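Side-chain contacts in DUF3299 domain-containing protein (Pseudomonas aeruginosa, PDB 4HSP), which is of unknown function but belongs to the DUF3299 family, in the OB clan, and is made with a predicted signal sequence: residues A[108-111]-A[112-115]; A[67-70]-A[71-75]. All coordinates share one frame; numbering follows the deposited sequence. Where two conformers were deposited one is given.

Interaction 2 (67-70 with 71-75) comes first along the chain and interaction 1 (108-111 with 112-115) follows it. Their centres lie about 14 Å apart, on the same side of the chain's centre. Interaction 2 closes the hairpin of strands 55-68 and 73-80. Interaction 1 forms the loop between strands 105-107 and 115-118. All four strands belong to one mixed sheet, consistent with the OB clan. The two contacts touch: L111 CD1 packs on V74 CG2 at 4.1 Å. Both also reach the third subunit, so these two connections contribute to the four-chain assembly as well as to the sheet.

Interaction 1: A[108-111]-A[112-115]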
# COMPACT_ATOMS: atom_id res chain seq x y z
N MSE A 108 -0.24 1.68 -11.42
CA MSE A 108 -0.74 0.63 -10.52
C MSE A 108 -0.43 0.93 -9.04
O MSE A 108 -1.21 0.56 -8.16
CB MSE A 108 -0.11 -0.72 -10.89
CG MSE A 108 0.25 -0.84 -12.36
SE MSE A 108 1.58 -2.23 -12.70
CE MSE A 108 3.17 -1.22 -12.48
N ASP A 109 0.74 1.57 -8.80
CA ASP A 109 1.29 1.92 -7.49
C ASP A 109 0.40 2.91 -6.70
O ASP A 109 0.00 2.60 -5.57
CB ASP A 109 2.74 2.49 -7.63
CG ASP A 109 2.93 3.75 -8.49
OD1 ASP A 109 2.66 4.86 -7.99
OD2 ASP A 109 3.44 3.62 -9.63
N GLU A 110 0.06 4.05 -7.33
CA GLU A 110 -0.68 5.15 -6.74
C GLU A 110 -2.24 4.96 -6.70
O GLU A 110 -2.95 5.96 -6.71
CB GLU A 110 -0.27 6.48 -7.41
CG GLU A 110 -0.48 6.60 -8.91
CD GLU A 110 -0.24 7.98 -9.50
OE1 GLU A 110 -0.00 8.94 -8.73
OE2 GLU A 110 -0.34 8.12 -10.74
N LEU A 111 -2.75 3.73 -6.50
CA LEU A 111 -4.19 3.46 -6.43
C LEU A 111 -4.73 3.39 -4.99
O LEU A 111 -5.87 2.96 -4.78
CB LEU A 111 -4.56 2.16 -7.16
CG LEU A 111 -4.27 2.08 -8.68
CD1 LEU A 111 -4.79 0.76 -9.25
CD2 LEU A 111 -4.88 3.24 -9.44
N TYR A 112 -3.95 3.86 -4.02
CA TYR A 112 -4.27 3.90 -2.58
C TYR A 112 -5.05 5.18 -2.28
O TYR A 112 -5.63 5.33 -1.21
CB TYR A 112 -2.95 3.86 -1.75
CG TYR A 112 -2.01 5.02 -2.03
CD1 TYR A 112 -1.18 5.02 -3.15
CD2 TYR A 112 -2.03 6.17 -1.24
CE1 TYR A 112 -0.40 6.13 -3.48
CE2 TYR A 112 -1.24 7.28 -1.55
CZ TYR A 112 -0.43 7.26 -2.68
OH TYR A 112 0.37 8.34 -2.99
N GLN A 113 -5.00 6.14 -3.21
CA GLN A 113 -5.62 7.45 -3.07
C GLN A 113 -6.85 7.57 -3.95
O GLN A 113 -6.97 6.81 -4.94
CB GLN A 113 -4.59 8.55 -3.44
CG GLN A 113 -4.28 8.66 -4.92
CD GLN A 113 -2.97 9.33 -5.18
OE1 GLN A 113 -2.74 10.49 -4.83
NE2 GLN A 113 -2.08 8.60 -5.80
N PRO A 114 -7.78 8.52 -3.64
CA PRO A 114 -8.91 8.73 -4.54
C PRO A 114 -8.48 9.58 -5.72
O PRO A 114 -7.43 10.24 -5.68
CB PRO A 114 -9.95 9.43 -3.65
CG PRO A 114 -9.18 10.04 -2.54
CD PRO A 114 -7.77 9.55 -2.57
N PHE A 115 -9.28 9.54 -6.78
CA PHE A 115 -9.07 10.31 -8.00
C PHE A 115 -10.31 11.03 -8.44
O PHE A 115 -11.40 10.69 -8.01
CB PHE A 115 -8.65 9.37 -9.14
CG PHE A 115 -7.28 8.77 -9.00
CD1 PHE A 115 -7.07 7.63 -8.23
CD2 PHE A 115 -6.19 9.33 -9.66
CE1 PHE A 115 -5.79 7.08 -8.09
CE2 PHE A 115 -4.92 8.79 -9.51
CZ PHE A 115 -4.73 7.67 -8.73
O HOH W 1 -7.71 4.64 -6.10
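D109 meets Y112 through its backbone. Its O lies 3.6 Å from Y112 CD1, at the ring edge and in the ring plane. The same ring passes close to E110, with Y112 CE1 3.4 Å from E110 CA. A chi1 of 61° sets Y112 CG between the backbone N and carbonyl carbon, which brings the ring alongside D109 and E110. E110 O accepts the side-chain bond across this irregular surface connection between strands 105-107 and 115-118. Q113 NE2 donates to it at 2.9 Å, almost straight at 172°. The oxygen sits in the Q113 amide plane, which fixes the rotation of the amide. Q113 NE2 also lies 3.2 Å from E110 CB. The F115 ring comes up to E110 O with CZ, edge first, at 3.2 Å. L111 adds an apolar contact, its CD2 4.2 Å from F115 CE1, the two side chains crossing at about a right angle. One water donates to both L111 O and Q113 O, lying in the ring plane at the F115 edge. Y112 meets H88 of the second subunit and Y112 of the fourth. L111 and F115 lie on I63 of strand 55-68 and V106 of strand 105-107, and F115 also touches V142 of strand 132-144.

Interaction 2: A[67-70]-A[71-75]; sequences EISE and AGLVT
A type I turn with a G1 bulge closes this beta hairpin, from S69 round E70 and A71 to G72. G72 N bonds to S69 O at 3.2 Å, with the donor well above the carbonyl plane. S69 N in turn gives its hydrogen to L73 O at 2.7 Å, in the carbonyl plane. G72, whose N makes the first of these bonds, has a positive phi of 79°, usual at the first position of a G1 bulge. The S69 side chain fastens the turn again. A chi1 of 77° sets OG between the backbone N and carbonyl carbon, where it accepts a hydrogen bond from L73 N at 3.2 Å. The same OG takes a weak bond from A71 N, bent to 124°, in the manner of an ST turn. The A71 methyl and L73 CB also pack against this hydroxyl. Beyond the turn the chain runs as two antiparallel strands, 55-68 and 73-80. I68 and V74 form a non-hydrogen-bonded pair with their side chains on one face of the sheet. I68 CG2 reaches across to G72 CA at 3.8 Å. T75 N then bonds to E67 O at 3.1 Å, and V74 CA adds a CA-H...O contact to that oxygen. S69 CB and T75 CG2 meet at 3.7 Å. Strand 73-80 continues the sheet by backbone bonds from V74 to V106 and from T75 to T102. The E67 and E76 carboxylates lie close, which may favour protonation of one of them. I68 packs on L66 of the third subunit, while E70 and A71 pack on E129 of the same neighbouring subunit.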
# COMPACT_ATOMS: atom_id res chain seq x y z
N GLU A 67 -7.75 -3.98 -16.20
CA GLU A 67 -6.86 -4.23 -17.32
C GLU A 67 -5.57 -3.41 -17.19
O GLU A 67 -5.63 -2.23 -16.83
CB GLU A 67 -7.59 -3.87 -18.63
CG GLU A 67 -7.17 -4.68 -19.84
CD GLU A 67 -8.32 -5.33 -20.59
OE1 GLU A 67 -9.08 -6.11 -19.96
OE2 GLU A 67 -8.47 -5.05 -21.81
N ILE A 68 -4.42 -4.03 -17.51
CA ILE A 68 -3.10 -3.40 -17.51
C ILE A 68 -2.61 -3.31 -18.96
O ILE A 68 -2.74 -4.27 -19.71
CB ILE A 68 -2.07 -4.16 -16.61
CG1 ILE A 68 -2.50 -4.15 -15.15
CG2 ILE A 68 -0.66 -3.56 -16.74
CD1 ILE A 68 -1.83 -5.22 -14.32
N SER A 69 -2.02 -2.16 -19.33
CA SER A 69 -1.47 -1.91 -20.65
C SER A 69 -0.08 -2.50 -20.81
O SER A 69 0.49 -3.05 -19.86
CB SER A 69 -1.41 -0.41 -20.92
OG SER A 69 -0.32 0.21 -20.24
N GLU A 70 0.48 -2.35 -22.02
CA GLU A 70 1.83 -2.79 -22.41
C GLU A 70 2.88 -2.00 -21.60
O GLU A 70 3.92 -2.57 -21.21
CB GLU A 70 2.04 -2.59 -23.93
CG GLU A 70 1.30 -3.59 -24.81
CD GLU A 70 -0.17 -3.35 -25.12
OE1 GLU A 70 -0.77 -2.37 -24.60
OE2 GLU A 70 -0.73 -4.15 -25.91
N ALA A 71 2.56 -0.70 -21.31
CA ALA A 71 3.33 0.30 -20.54
C ALA A 71 3.26 0.09 -18.99
O ALA A 71 3.93 0.82 -18.25
CB ALA A 71 2.82 1.69 -20.90
N GLY A 72 2.46 -0.88 -18.52
CA GLY A 72 2.28 -1.16 -17.10
C GLY A 72 1.35 -0.20 -16.39
O GLY A 72 1.50 0.04 -15.19
N LEU A 73 0.37 0.35 -17.12
CA LEU A 73 -0.63 1.28 -16.58
C LEU A 73 -2.02 0.67 -16.62
O LEU A 73 -2.31 -0.14 -17.50
CB LEU A 73 -0.65 2.60 -17.38
CG LEU A 73 0.67 3.34 -17.61
CD1 LEU A 73 0.51 4.39 -18.69
CD2 LEU A 73 1.19 3.96 -16.31
N VAL A 74 -2.89 1.09 -15.71
CA VAL A 74 -4.28 0.65 -15.65
C VAL A 74 -5.07 1.45 -16.67
O VAL A 74 -5.10 2.68 -16.61
CB VAL A 74 -4.86 0.78 -14.23
CG1 VAL A 74 -6.34 0.40 -14.20
CG2 VAL A 74 -4.05 -0.05 -13.24
N THR A 75 -5.68 0.76 -17.63
CA THR A 75 -6.42 1.42 -18.70
C THR A 75 -7.91 1.10 -18.66
O THR A 75 -8.68 1.76 -19.35
CB THR A 75 -5.80 1.05 -20.04
OG1 THR A 75 -5.72 -0.37 -20.14
CG2 THR A 75 -4.43 1.70 -20.24